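Local coordinates for protein N-acetylgalactosaminyltransferase 7 (Homo sapiens, PDB 6IWR) that belongs to the polypeptide GalNAc transferase family and joins a GT-A-type glycosyltransferase domain to a ricin-type beta-trefoil lectin domain, at residues D523-K528 and T538-N543. Sequence-based numbering, arbitrary orientation.
Sequences DQCLTK and THCNLN
Cys525 and Cys540 tie the two segments covalently: SG meets SG at 2.0 Å with the C-S-S-C torsion at -87°. Cys540 SG stands anti to its backbone N (chi1 -151°), the torsion that swings it across to meet Cys525 SG. Cys540 CB also packs against the carbonyl oxygen of Asp523, 3.4 Å away. The backbones pair next to this bridge. Cys525 and Thr538 form an antiparallel hydrogen-bonded pair, with Cys525 N to Thr538 O at 2.9 Å and Thr538 N to Cys525 O at 3.0 Å; both bonds are nearly straight. Gln524 and His539 follow as a non-hydrogen-bonded pair, their side chains diverging. The Gln524 chain is bent, and its amide lies against the Thr538-His539 peptide, with CD 3.4 Å from Thr538 O; its OE1 accepts a hydrogen bond from Asn493 N. At the exposed border, Asp523 OD2 comes to the edge of the His539 ring, 3.4 Å from CD2, with carboxylate and ring planes 49° apart. Thr527 CG2 reaches Thr538 OG1 more loosely, while Thr527 OG1 is hydrogen-bonded to Glu547 OE1. Together the segments close the open end of the beta hairpin 524-529/534-539 in the beta-trefoil lectin domain. Strand 519-521 flanks strand 524-529 on the side away from strand 534-539, with Leu519 hydrogen-bonded through the backbone to Leu526 and Met520 touching Cys525.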
# COMPACT_ATOMS: atom_id res chain seq x y z
N ASP A 523 16.03 2.12 -4.30
CA ASP A 523 16.93 2.36 -3.20
C ASP A 523 17.22 1.10 -2.41
O ASP A 523 17.99 1.13 -1.46
CB ASP A 523 16.36 3.46 -2.30
CG ASP A 523 15.08 3.04 -1.61
OD1 ASP A 523 14.16 2.57 -2.29
OD2 ASP A 523 14.99 3.18 -0.38
N GLN A 524 16.60 -0.00 -2.78
CA GLN A 524 16.76 -1.27 -2.08
C GLN A 524 17.87 -2.13 -2.63
O GLN A 524 18.33 -1.95 -3.74
CB GLN A 524 15.45 -2.05 -2.07
CG GLN A 524 14.23 -1.24 -1.70
CD GLN A 524 13.80 -1.43 -0.27
OE1 GLN A 524 13.21 -2.42 0.09
NE2 GLN A 524 14.11 -0.46 0.55
N CYS A 525 18.31 -3.08 -1.81
CA CYS A 525 19.26 -4.12 -2.21
C CYS A 525 18.72 -5.51 -1.94
O CYS A 525 17.89 -5.72 -1.05
CB CYS A 525 20.59 -3.96 -1.48
SG CYS A 525 21.41 -2.57 -1.99
N LEU A 526 19.17 -6.47 -2.74
CA LEU A 526 18.88 -7.87 -2.49
C LEU A 526 19.96 -8.42 -1.58
O LEU A 526 21.14 -8.06 -1.70
CB LEU A 526 18.82 -8.72 -3.77
CG LEU A 526 18.13 -8.29 -5.07
CD1 LEU A 526 17.12 -9.31 -5.53
CD2 LEU A 526 17.47 -6.95 -4.94
N THR A 527 19.55 -9.29 -0.66
CA THR A 527 20.47 -9.98 0.23
C THR A 527 19.88 -11.34 0.55
O THR A 527 18.83 -11.72 0.02
CB THR A 527 20.76 -9.18 1.51
OG1 THR A 527 21.44 -10.02 2.44
CG2 THR A 527 19.46 -8.69 2.13
N LYS A 528 20.54 -12.08 1.43
CA LYS A 528 20.15 -13.43 1.78
C LYS A 528 19.28 -13.39 3.03
O LYS A 528 19.70 -12.87 4.07
CB LYS A 528 21.38 -14.31 2.00
CG LYS A 528 21.05 -15.75 2.33
CD LYS A 528 21.04 -15.97 3.83
CE LYS A 528 22.45 -16.18 4.34
NZ LYS A 528 22.52 -17.45 5.12
N THR A 538 15.61 -5.21 0.85
CA THR A 538 15.54 -4.30 2.00
C THR A 538 16.18 -2.98 1.67
O THR A 538 16.81 -2.80 0.62
CB THR A 538 16.27 -4.81 3.25
OG1 THR A 538 16.75 -6.15 3.04
CG2 THR A 538 15.35 -4.75 4.45
N HIS A 539 16.08 -2.07 2.63
CA HIS A 539 16.76 -0.79 2.51
C HIS A 539 18.27 -0.98 2.65
O HIS A 539 18.77 -1.81 3.42
CB HIS A 539 16.26 0.21 3.55
CG HIS A 539 16.85 1.57 3.38
ND1 HIS A 539 17.62 2.17 4.35
CD2 HIS A 539 16.84 2.41 2.32
CE1 HIS A 539 18.03 3.35 3.91
NE2 HIS A 539 17.57 3.52 2.68
N CYS A 540 19.00 -0.14 1.91
CA CYS A 540 20.39 -0.34 1.56
C CYS A 540 21.21 0.85 2.04
O CYS A 540 20.75 1.98 1.95
CB CYS A 540 20.49 -0.52 0.04
SG CYS A 540 21.86 -1.53 -0.32
N ASN A 541 22.42 0.60 2.55
CA ASN A 541 23.35 1.68 2.91
C ASN A 541 24.72 1.38 2.32
O ASN A 541 25.09 0.22 2.10
CB ASN A 541 23.46 1.87 4.43
CG ASN A 541 22.22 2.53 5.05
OD1 ASN A 541 21.53 3.33 4.40
ND2 ASN A 541 21.94 2.21 6.31
N LEU A 542 25.51 2.44 2.12
CA LEU A 542 26.65 2.36 1.20
C LEU A 542 27.46 1.07 1.32
O LEU A 542 27.97 0.56 0.32
CB LEU A 542 27.56 3.57 1.39
CG LEU A 542 27.85 4.17 0.01
CD1 LEU A 542 29.32 4.57 -0.05
CD2 LEU A 542 27.50 3.18 -1.13
N ASN A 543 27.60 0.51 2.52
CA ASN A 543 28.47 -0.65 2.66
C ASN A 543 27.72 -1.87 3.13
O ASN A 543 28.32 -2.80 3.70
CB ASN A 543 29.63 -0.30 3.58
CG ASN A 543 30.38 0.91 3.10
OD1 ASN A 543 30.80 1.75 3.89
ND2 ASN A 543 30.52 1.02 1.79